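Side-chain contacts in aspartate aminotransferase (Giardia lamblia, PDB 3MEB), which probably catalyses the pyridoxal-phosphate-dependent transfer of an amino group from L-aspartate to 2-oxoglutarate, giving oxaloacetate and L-glutamate, and works as a homodimer: residues E74-I79 with A326-Y331; F96-E101 with I336-R341; K174-L179 with F205-C210; A222-L227 with A238-A243. One frame throughout, in Å; residues are numbered along the deposited sequence.

Overall arrangement
Contacts 1 and 2 share helix 327-337, and their centres lie about 11 Å apart. Their earlier segments, on helices 70-81 and 97-108, follow one another in sequence, so the two contacts interleave along the chain. They also touch, through the E74-R341 salt bridge and the packing of F96 on Y331 and I327. Contact 3 (strands 174-176 and 204-208) and contact 4 (helix 221-234 and strand 237-242) come in series within that long excursion, centres about 9 Å apart, and meet where strands 204-208 and 237-242 pair. About 31 Å separates the centres of contacts 1 and 4. Contact 1 reaches the subunit interface; contacts 3 and 4 pack side chains over the sheet that carries part of the cofactor pocket.

Contact 1: E74-I79 with A326-Y331; sequences EAEAII and AIHGAY
H328 and E76 meet at about a right angle, the imidazole presenting its edge to the carboxylate. Ring and carboxylate planes are 30° apart. H328 NE2 donates to E76 OE2 over 2.6 Å in a fairly straight bond. The acceptor lies in the ring plane, whereas the N-H reaches OE2 from the syn side, somewhat out of the carboxylate plane. H328 gets there with CG anti to its backbone N (chi1 -161°), while the glutamate chain bends at chi2.

I79 supplies the apolar half of the contact. Its CD1 slants against the imidazole, 3.4 Å from H328 CE1, and also packs on Y331, with I79 CD1 3.9 Å from Y331 CB. The phenol beyond that CB turns elsewhere: Y331 OH bonds to N87 O. The helices 70-81 and 327-337 that carry these residues run at 116° to each other in the short segments.

K88 of the second subunit forms a salt bridge with the same E76 OE2, and H328 of that subunit stacks on this H328; these two contacts link the helix pair to the other subunit. A buried carboxylate oxygen gripped by both an imidazole and an ammonium group would probably stay ionised.

Contact 2: F96-E101 with I336-R341; sequences FPLFLE and IVHDKR. With EDO (1,2-ethanediol), chain H.
The imidazole of H338 is held by a bond at its edge and a methyl group over one face. At the edge, H338 NE2 donates to L98 O across 2.8 Å, with an N-H...O angle of 158°; the acceptor lies close to the ring plane, while the donor is tilted from the carbonyl plane. Over the face comes the side chain of the same leucine: L98 CD2 sits 3.9 Å from the ring centroid, displaced toward the rim, in a CH-pi contact. L98 therefore grips the histidine with both its backbone and its side chain.

A second edge contact comes from E101, about one helical turn further on. E101 OE1 lies 3.4 Å from H338 CE1, near the ring plane, with the carboxylate turned steeply, 77°, against the imidazole. The glutamate chain is fully extended, CG anti to the backbone N (chi1 -178°), which carries the carboxylate out alongside the ring. Its other oxygen, E101 OE2, accepts a 2.8 Å hydrogen bond from O1 of a 1,2-ethanediol, probably a relic of the crystallisation liquor, which K110 also binds. The diol's C1 rests 3.8 Å from V337 CG1.

Further out, H338 follows directly on helix 327-337, and D339 is the N-cap of helix 340-370, its OD1 bonded to the backbone N of L342. V337 packs on A102, F105 and L106 of helix 97-108. The contact thus joins the start of that helix to the junction of two others at the surface. With a carboxylate beside it, the imidazole might be somewhat easier to protonate, although the structure does not settle its charge.

Contact 3: K174-L179 with F205-C210; sequences KEYTYL and FLFHAC. With EDO (1,2-ethanediol), chain J.
The Y176 ring receives the carbonyl oxygen of L206 at its edge, in plane, and a water at the same hydroxyl end, while F205 and F207 come against it obliquely. The Y176 plane stands at 54° to the F205 ring and at 53° to the F207 ring. The closest ring carbons are Y176 CD2 and F205 CD1, 3.6 Å apart, and here Y176 meets the edge of F205. F207 is nearer the hydroxyl, its CD1 lying 3.3 Å from Y176 OH. Together the three form an aromatic cluster.

Y176 OH donates to L206 O over 2.6 Å, in the carbonyl plane. The ring reaches across from strand 174-176 because CG sits between the backbone N and the carbonyl carbon (chi1 61°). Strand 148-151 lies between this edge strand and strand 204-208 in the sheet, so the tyrosine bridges over a neighbour.

The water donates to Y176 OH at 2.7 Å and accepts from H208 N at 3.2 Å. It also meets O1 of a 1,2-ethanediol, probably from the crystallisation liquor, whose hydroxyl donates to Y178 OH; that phenol is further bonded to I217 O. Donating to L206 O and accepting from the water, the buried phenol oxygen of Y176 is satisfied on both counts, and the water between Y176 OH and H208 N links the edge strand to the end of strand 204-208.

Contact 4: A222-L227 with A238-A243; sequences AQWKEL and AFFDSA
W224 and F240, which account for all the surface buried here, equally shared, meet inside a beta-alpha-beta unit: strand 204-208, helix 221-234 and strand 237-242, part of the large sheet in the PLP-binding fold of this aminotransferase family. The helix lies against the sheet, and the tryptophan extends from the helix and the phenylalanine from the strand, the two side chains approaching from opposite directions.

The meeting is made by the far end of the indole. Its six-membered ring and the F240 ring have centroids 5.8 Å apart and planes inclined obliquely at 45°. From the phenylalanine's side, W224 CH2 comes at the edge of the F240 ring, near its plane. F240 has CG anti to the carbonyl carbon (chi1 -77°), which brings its ring closer to the helix than the direction of its CB suggests. No hydrogen bond crosses the contact, so its chemistry is purely apolar.

The indole is walled in by further rings: F207, F219 and F262 each meet it edge-to-face, and F262 also packs on F240. Next to F240 in sequence, D241 belongs to the pyridoxal phosphate pocket, as does A243, and D241 OD2 is hydrogen-bonded to H158. F240's own side chain lies about 10 Å from the pyridoxal phosphate at nearest atoms. The closest atoms of the pair are W224 CH2 and F240 CE1, 3.6 Å apart, with W224 CZ3 next at 4.0 Å from that same F240 CE1.

Contact 1: E74-I79 with A326-Y331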
# COMPACT_ATOMS: atom_id res chain seq x y z
N GLU A 74 10.96 -10.09 -19.72
CA GLU A 74 11.68 -11.34 -19.39
C GLU A 74 11.42 -11.81 -17.96
O GLU A 74 11.23 -13.00 -17.71
CB GLU A 74 13.20 -11.17 -19.59
CG GLU A 74 13.60 -10.88 -21.05
CD GLU A 74 14.23 -12.03 -21.76
OE1 GLU A 74 14.07 -13.19 -21.34
OE2 GLU A 74 14.91 -11.75 -22.75
N ALA A 75 11.46 -10.85 -17.03
CA ALA A 75 11.19 -11.13 -15.64
C ALA A 75 9.78 -11.71 -15.48
O ALA A 75 9.56 -12.67 -14.73
CB ALA A 75 11.34 -9.86 -14.81
N GLU A 76 8.81 -11.10 -16.15
CA GLU A 76 7.44 -11.58 -16.07
C GLU A 76 7.33 -13.02 -16.47
O GLU A 76 6.65 -13.80 -15.80
CB GLU A 76 6.47 -10.77 -16.95
CG GLU A 76 5.80 -9.60 -16.25
CD GLU A 76 4.87 -9.97 -15.13
OE1 GLU A 76 4.58 -11.16 -14.87
OE2 GLU A 76 4.43 -9.03 -14.47
N ALA A 77 7.91 -13.38 -17.61
CA ALA A 77 7.88 -14.76 -18.06
C ALA A 77 8.50 -15.69 -17.01
O ALA A 77 8.03 -16.82 -16.84
CB ALA A 77 8.58 -14.91 -19.38
N ILE A 78 9.56 -15.23 -16.34
CA ILE A 78 10.20 -16.09 -15.35
C ILE A 78 9.24 -16.29 -14.17
O ILE A 78 8.99 -17.43 -13.73
CB ILE A 78 11.54 -15.51 -14.84
CG1 ILE A 78 12.63 -15.62 -15.91
CG2 ILE A 78 12.00 -16.23 -13.52
CD1 ILE A 78 13.84 -14.72 -15.65
N ILE A 79 8.71 -15.20 -13.62
CA ILE A 79 7.97 -15.33 -12.37
C ILE A 79 6.59 -15.90 -12.62
O ILE A 79 6.03 -16.53 -11.75
CB ILE A 79 7.88 -14.00 -11.57
CG1 ILE A 79 7.06 -12.96 -12.33
CG2 ILE A 79 9.25 -13.48 -11.29
CD1 ILE A 79 6.96 -11.60 -11.60
N ALA A 326 3.75 -5.13 -1.36
CA ALA A 326 3.20 -5.91 -2.45
C ALA A 326 4.26 -6.68 -3.24
O ALA A 326 5.26 -6.12 -3.67
CB ALA A 326 2.39 -5.02 -3.39
N ILE A 327 4.02 -7.96 -3.46
CA ILE A 327 5.07 -8.87 -3.93
C ILE A 327 5.44 -8.76 -5.41
O ILE A 327 6.57 -9.00 -5.77
CB ILE A 327 4.72 -10.32 -3.62
CG1 ILE A 327 3.45 -10.80 -4.34
CG2 ILE A 327 4.57 -10.52 -2.09
CD1 ILE A 327 2.96 -12.22 -3.90
N HIS A 328 4.50 -8.41 -6.27
CA HIS A 328 4.72 -8.63 -7.71
C HIS A 328 5.82 -7.77 -8.28
O HIS A 328 6.71 -8.28 -9.01
CB HIS A 328 3.44 -8.46 -8.53
CG HIS A 328 3.55 -9.11 -9.88
ND1 HIS A 328 3.50 -10.47 -10.03
CD2 HIS A 328 3.78 -8.61 -11.11
CE1 HIS A 328 3.67 -10.79 -11.30
NE2 HIS A 328 3.85 -9.68 -11.98
N GLY A 329 5.82 -6.49 -7.92
CA GLY A 329 6.90 -5.61 -8.36
C GLY A 329 8.24 -5.99 -7.76
O GLY A 329 9.29 -5.79 -8.39
N ALA A 330 8.21 -6.44 -6.51
CA ALA A 330 9.45 -6.89 -5.80
C ALA A 330 10.11 -8.06 -6.53
O ALA A 330 11.34 -8.11 -6.69
CB ALA A 330 9.14 -7.32 -4.37
N TYR A 331 9.30 -9.01 -6.93
CA TYR A 331 9.74 -10.15 -7.76
C TYR A 331 10.38 -9.67 -9.07
O TYR A 331 11.51 -10.09 -9.44
CB TYR A 331 8.55 -11.06 -8.05
CG TYR A 331 8.07 -12.02 -6.94
CD1 TYR A 331 8.92 -12.50 -5.96
CD2 TYR A 331 6.75 -12.51 -6.96
CE1 TYR A 331 8.47 -13.43 -4.99
CE2 TYR A 331 6.30 -13.41 -6.02
CZ TYR A 331 7.14 -13.87 -5.03
OH TYR A 331 6.64 -14.79 -4.12

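Contact 2: F96-E101 with I336-R341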
# COMPACT_ATOMS: atom_id res chain seq x y z
N PHE A 96 11.27 -9.07 0.54
CA PHE A 96 12.22 -10.16 0.24
C PHE A 96 13.68 -9.71 0.35
O PHE A 96 14.05 -8.71 -0.26
CB PHE A 96 12.01 -10.73 -1.17
CG PHE A 96 10.62 -11.20 -1.45
CD1 PHE A 96 10.02 -12.18 -0.66
CD2 PHE A 96 9.89 -10.66 -2.51
CE1 PHE A 96 8.68 -12.59 -0.91
CE2 PHE A 96 8.57 -11.05 -2.77
CZ PHE A 96 7.97 -12.02 -1.98
N PRO A 97 14.53 -10.50 1.02
CA PRO A 97 15.95 -10.10 1.08
C PRO A 97 16.61 -9.84 -0.26
O PRO A 97 17.33 -8.86 -0.38
CB PRO A 97 16.60 -11.28 1.78
CG PRO A 97 15.50 -11.78 2.71
CD PRO A 97 14.25 -11.67 1.86
N LEU A 98 16.36 -10.68 -1.28
CA LEU A 98 16.86 -10.41 -2.65
C LEU A 98 16.43 -9.06 -3.22
O LEU A 98 17.21 -8.40 -3.86
CB LEU A 98 16.48 -11.54 -3.61
CG LEU A 98 17.17 -12.90 -3.40
CD1 LEU A 98 16.57 -14.02 -4.32
CD2 LEU A 98 18.67 -12.76 -3.59
N PHE A 99 15.18 -8.65 -2.98
CA PHE A 99 14.69 -7.34 -3.39
C PHE A 99 15.44 -6.24 -2.63
O PHE A 99 15.96 -5.28 -3.23
CB PHE A 99 13.17 -7.20 -3.21
CG PHE A 99 12.70 -5.77 -3.32
CD1 PHE A 99 12.54 -5.19 -4.57
CD2 PHE A 99 12.48 -5.00 -2.19
CE1 PHE A 99 12.18 -3.88 -4.69
CE2 PHE A 99 12.08 -3.70 -2.30
CZ PHE A 99 11.93 -3.12 -3.54
N LEU A 100 15.54 -6.39 -1.32
CA LEU A 100 16.23 -5.37 -0.50
C LEU A 100 17.69 -5.25 -0.97
O LEU A 100 18.22 -4.14 -1.15
CB LEU A 100 16.15 -5.75 0.98
CG LEU A 100 14.74 -5.71 1.57
CD1 LEU A 100 14.75 -6.25 3.00
CD2 LEU A 100 14.20 -4.33 1.53
N GLU A 101 18.33 -6.38 -1.21
CA GLU A 101 19.68 -6.36 -1.74
C GLU A 101 19.70 -5.67 -3.11
O GLU A 101 20.60 -4.88 -3.36
CB GLU A 101 20.27 -7.76 -1.88
CG GLU A 101 21.71 -7.71 -2.39
CD GLU A 101 22.36 -9.06 -2.61
OE1 GLU A 101 21.76 -10.13 -2.28
OE2 GLU A 101 23.49 -9.00 -3.14
N ILE A 336 15.41 -9.22 -12.18
CA ILE A 336 16.23 -8.44 -13.09
C ILE A 336 17.63 -8.22 -12.49
O ILE A 336 18.65 -8.54 -13.12
CB ILE A 336 15.56 -7.08 -13.45
CG1 ILE A 336 14.33 -7.32 -14.35
CG2 ILE A 336 16.56 -6.16 -14.18
CD1 ILE A 336 13.40 -6.13 -14.60
N VAL A 337 17.67 -7.66 -11.29
CA VAL A 337 18.94 -7.19 -10.72
C VAL A 337 19.97 -8.31 -10.44
O VAL A 337 21.17 -8.13 -10.60
CB VAL A 337 18.69 -6.32 -9.47
CG1 VAL A 337 20.02 -6.07 -8.70
CG2 VAL A 337 18.05 -5.03 -9.89
N HIS A 338 19.49 -9.49 -10.09
CA HIS A 338 20.38 -10.60 -9.76
C HIS A 338 20.71 -11.50 -10.95
O HIS A 338 21.37 -12.51 -10.78
CB HIS A 338 19.75 -11.44 -8.63
CG HIS A 338 19.68 -10.71 -7.32
ND1 HIS A 338 20.75 -10.66 -6.45
CD2 HIS A 338 18.69 -9.99 -6.75
CE1 HIS A 338 20.41 -9.96 -5.39
NE2 HIS A 338 19.16 -9.53 -5.54
N ASP A 339 20.22 -11.16 -12.15
CA ASP A 339 20.61 -11.88 -13.36
C ASP A 339 21.47 -10.92 -14.20
O ASP A 339 21.01 -9.85 -14.60
CB ASP A 339 19.38 -12.36 -14.12
CG ASP A 339 19.71 -13.17 -15.33
OD1 ASP A 339 20.08 -12.57 -16.35
OD2 ASP A 339 19.56 -14.41 -15.27
N LYS A 340 22.73 -11.28 -14.42
CA LYS A 340 23.69 -10.41 -15.11
C LYS A 340 23.14 -9.94 -16.47
O LYS A 340 23.24 -8.75 -16.79
CB LYS A 340 25.05 -11.12 -15.32
N ARG A 341 22.57 -10.86 -17.27
CA ARG A 341 22.02 -10.53 -18.60
C ARG A 341 20.82 -9.58 -18.49
O ARG A 341 20.71 -8.61 -19.23
CB ARG A 341 21.57 -11.80 -19.35
CG ARG A 341 21.14 -11.53 -20.80
CD ARG A 341 20.75 -12.81 -21.58
NE ARG A 341 19.47 -13.35 -21.07
CZ ARG A 341 18.26 -13.10 -21.58
NH1 ARG A 341 18.09 -12.32 -22.66
NH2 ARG A 341 17.20 -13.67 -21.01
C1 EDO H . 22.92 -7.22 -6.61
O1 EDO H . 23.71 -7.47 -5.44
C2 EDO H . 23.77 -7.38 -7.84
O2 EDO H . 24.97 -8.03 -7.42

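Contact 3: K174-L179 with F205-C210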
# COMPACT_ATOMS: atom_id res chain seq x y z
N LYS A 174 8.87 24.11 6.76
CA LYS A 174 9.65 25.26 6.27
C LYS A 174 10.17 25.01 4.84
O LYS A 174 10.03 23.89 4.29
CB LYS A 174 10.81 25.57 7.21
N GLU A 175 10.75 26.07 4.25
CA GLU A 175 11.23 26.00 2.91
C GLU A 175 12.68 26.48 2.86
O GLU A 175 13.09 27.34 3.64
CB GLU A 175 10.37 26.83 1.99
CG GLU A 175 8.91 26.37 1.92
CD GLU A 175 8.10 27.22 0.95
OE1 GLU A 175 7.97 28.43 1.21
OE2 GLU A 175 7.64 26.69 -0.07
N TYR A 176 13.43 25.93 1.93
CA TYR A 176 14.71 26.50 1.56
C TYR A 176 14.59 27.01 0.13
O TYR A 176 13.80 26.49 -0.66
CB TYR A 176 15.87 25.52 1.73
CG TYR A 176 15.82 24.25 0.93
CD1 TYR A 176 16.38 24.18 -0.34
CD2 TYR A 176 15.25 23.09 1.45
CE1 TYR A 176 16.36 23.04 -1.08
CE2 TYR A 176 15.22 21.92 0.70
CZ TYR A 176 15.74 21.90 -0.57
OH TYR A 176 15.75 20.75 -1.30
N THR A 177 15.35 28.06 -0.18
CA THR A 177 15.31 28.64 -1.50
C THR A 177 15.78 27.61 -2.52
O THR A 177 16.84 26.98 -2.37
CB THR A 177 16.22 29.86 -1.60
OG1 THR A 177 15.70 30.90 -0.77
CG2 THR A 177 16.31 30.35 -3.03
N TYR A 178 14.97 27.47 -3.56
CA TYR A 178 15.35 26.65 -4.69
C TYR A 178 15.50 27.54 -5.94
O TYR A 178 16.60 28.04 -6.15
CB TYR A 178 14.41 25.46 -4.83
CG TYR A 178 15.02 24.35 -5.66
CD1 TYR A 178 15.96 23.49 -5.11
CD2 TYR A 178 14.66 24.17 -6.98
CE1 TYR A 178 16.52 22.48 -5.85
CE2 TYR A 178 15.24 23.12 -7.75
CZ TYR A 178 16.16 22.29 -7.15
OH TYR A 178 16.76 21.27 -7.84
N LEU A 179 14.45 27.77 -6.74
CA LEU A 179 14.57 28.63 -7.95
C LEU A 179 14.57 30.10 -7.60
O LEU A 179 14.06 30.48 -6.54
CB LEU A 179 13.41 28.38 -8.91
CG LEU A 179 13.24 26.98 -9.49
CD1 LEU A 179 12.01 26.98 -10.44
CD2 LEU A 179 14.53 26.51 -10.19
N PHE A 205 16.07 18.04 5.70
CA PHE A 205 15.94 18.69 4.40
C PHE A 205 15.54 17.67 3.39
O PHE A 205 16.23 16.67 3.23
CB PHE A 205 17.25 19.40 3.99
CG PHE A 205 17.49 20.65 4.78
CD1 PHE A 205 17.05 21.86 4.33
CD2 PHE A 205 18.04 20.57 6.05
CE1 PHE A 205 17.20 22.99 5.11
CE2 PHE A 205 18.21 21.71 6.82
CZ PHE A 205 17.79 22.91 6.34
N LEU A 206 14.42 17.93 2.72
CA LEU A 206 13.98 17.08 1.62
C LEU A 206 14.69 17.54 0.36
O LEU A 206 14.69 18.75 0.04
CB LEU A 206 12.46 17.20 1.45
CG LEU A 206 11.79 16.27 0.44
CD1 LEU A 206 11.87 14.79 0.82
CD2 LEU A 206 10.32 16.71 0.30
N PHE A 207 15.33 16.58 -0.32
CA PHE A 207 16.08 16.84 -1.54
C PHE A 207 15.60 15.89 -2.58
O PHE A 207 15.31 14.73 -2.28
CB PHE A 207 17.58 16.53 -1.36
CG PHE A 207 18.32 17.49 -0.50
CD1 PHE A 207 18.43 18.83 -0.87
CD2 PHE A 207 18.90 17.06 0.68
CE1 PHE A 207 19.12 19.74 -0.02
CE2 PHE A 207 19.60 17.93 1.49
CZ PHE A 207 19.71 19.27 1.15
N HIS A 208 15.50 16.36 -3.79
CA HIS A 208 15.37 15.44 -4.94
C HIS A 208 16.77 15.00 -5.35
O HIS A 208 17.67 15.82 -5.51
CB HIS A 208 14.69 16.15 -6.10
CG HIS A 208 13.32 16.65 -5.79
ND1 HIS A 208 12.25 16.47 -6.64
CD2 HIS A 208 12.85 17.41 -4.76
CE1 HIS A 208 11.18 17.05 -6.13
NE2 HIS A 208 11.52 17.65 -5.00
N ALA A 209 16.97 13.70 -5.53
CA ALA A 209 18.30 13.14 -5.81
C ALA A 209 18.84 13.61 -7.16
O ALA A 209 20.05 13.90 -7.31
CB ALA A 209 18.22 11.60 -5.76
N CYS A 210 17.94 13.69 -8.14
CA CYS A 210 18.23 14.16 -9.49
C CYS A 210 16.90 14.38 -10.19
O CYS A 210 15.91 13.89 -9.71
CB CYS A 210 19.07 13.15 -10.28
SG CYS A 210 18.37 11.54 -10.67
C1 EDO J . 17.99 18.84 -6.18
O1 EDO J . 16.59 19.15 -6.13
C2 EDO J . 18.36 18.21 -7.52
O2 EDO J . 19.75 18.26 -7.81
O HOH W 1 15.63 19.54 -3.73

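Contact 4: A222-L227 with A238-A243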
# COMPACT_ATOMS: atom_id res chain seq x y z
N ALA A 222 29.20 20.26 -8.34
CA ALA A 222 29.92 21.28 -7.58
C ALA A 222 29.04 21.90 -6.48
O ALA A 222 29.53 22.18 -5.39
CB ALA A 222 30.47 22.41 -8.54
N GLN A 223 27.78 22.14 -6.80
CA GLN A 223 26.83 22.68 -5.82
C GLN A 223 26.56 21.68 -4.70
O GLN A 223 26.57 22.03 -3.52
CB GLN A 223 25.56 23.16 -6.51
CG GLN A 223 25.86 24.38 -7.40
CD GLN A 223 24.68 24.84 -8.23
OE1 GLN A 223 23.91 24.03 -8.71
NE2 GLN A 223 24.55 26.16 -8.41
N TRP A 224 26.37 20.43 -5.06
CA TRP A 224 26.21 19.38 -4.02
C TRP A 224 27.42 19.36 -3.09
O TRP A 224 27.25 19.27 -1.88
CB TRP A 224 26.03 18.00 -4.63
CG TRP A 224 24.67 17.67 -5.15
CD1 TRP A 224 24.33 17.39 -6.43
CD2 TRP A 224 23.48 17.51 -4.38
NE1 TRP A 224 23.00 17.08 -6.52
CE2 TRP A 224 22.45 17.15 -5.27
CE3 TRP A 224 23.18 17.64 -3.03
CZ2 TRP A 224 21.15 16.93 -4.86
CZ3 TRP A 224 21.88 17.40 -2.62
CH2 TRP A 224 20.88 17.05 -3.52
N LYS A 225 28.63 19.47 -3.65
CA LYS A 225 29.83 19.44 -2.82
C LYS A 225 29.93 20.63 -1.86
O LYS A 225 30.51 20.49 -0.80
CB LYS A 225 31.10 19.37 -3.66
CG LYS A 225 31.30 18.03 -4.29
CD LYS A 225 32.52 18.01 -5.17
CE LYS A 225 32.54 16.75 -6.03
NZ LYS A 225 33.84 16.05 -5.92
N GLU A 226 29.35 21.77 -2.23
CA GLU A 226 29.27 22.93 -1.34
C GLU A 226 28.28 22.71 -0.18
O GLU A 226 28.48 23.24 0.90
CB GLU A 226 28.83 24.17 -2.10
CG GLU A 226 29.91 24.83 -2.97
CD GLU A 226 29.51 26.24 -3.33
OE1 GLU A 226 29.29 26.51 -4.51
OE2 GLU A 226 29.36 27.07 -2.42
N LEU A 227 27.20 21.98 -0.44
CA LEU A 227 26.18 21.72 0.58
C LEU A 227 26.71 20.73 1.62
O LEU A 227 26.40 20.85 2.82
CB LEU A 227 24.86 21.24 -0.04
CG LEU A 227 24.12 22.24 -0.92
CD1 LEU A 227 22.91 21.57 -1.59
CD2 LEU A 227 23.66 23.44 -0.13
N ALA A 238 19.47 14.53 5.62
CA ALA A 238 19.04 14.68 4.24
C ALA A 238 18.02 13.59 3.95
O ALA A 238 18.31 12.41 4.17
CB ALA A 238 20.25 14.57 3.27
N PHE A 239 16.84 13.99 3.49
CA PHE A 239 15.83 13.05 3.05
C PHE A 239 15.81 13.15 1.51
O PHE A 239 15.36 14.15 0.97
CB PHE A 239 14.47 13.40 3.62
CG PHE A 239 13.46 12.23 3.55
CD1 PHE A 239 12.83 11.78 4.69
CD2 PHE A 239 13.18 11.59 2.36
CE1 PHE A 239 11.93 10.76 4.63
CE2 PHE A 239 12.29 10.54 2.31
CZ PHE A 239 11.69 10.12 3.44
N PHE A 240 16.29 12.12 0.85
CA PHE A 240 16.31 12.08 -0.60
C PHE A 240 15.06 11.41 -1.13
O PHE A 240 14.71 10.29 -0.70
CB PHE A 240 17.56 11.34 -1.08
CG PHE A 240 18.83 12.14 -0.99
CD1 PHE A 240 19.14 13.10 -1.97
CD2 PHE A 240 19.73 11.93 0.03
CE1 PHE A 240 20.33 13.82 -1.92
CE2 PHE A 240 20.91 12.65 0.11
CZ PHE A 240 21.22 13.60 -0.88
N ASP A 241 14.38 12.10 -2.06
CA ASP A 241 13.36 11.50 -2.91
C ASP A 241 14.03 11.13 -4.22
O ASP A 241 14.56 12.00 -4.92
CB ASP A 241 12.21 12.49 -3.16
CG ASP A 241 11.06 11.90 -3.97
OD1 ASP A 241 11.27 10.94 -4.76
OD2 ASP A 241 9.93 12.45 -3.88
N SER A 242 14.02 9.85 -4.55
CA SER A 242 14.77 9.38 -5.69
C SER A 242 13.92 8.48 -6.57
O SER A 242 13.81 7.27 -6.35
CB SER A 242 16.01 8.61 -5.25
OG SER A 242 16.63 8.09 -6.41
N ALA A 243 13.30 9.09 -7.57
CA ALA A 243 12.43 8.40 -8.48
C ALA A 243 12.98 8.32 -9.88
O ALA A 243 12.47 7.53 -10.70
CB ALA A 243 11.07 9.06 -8.46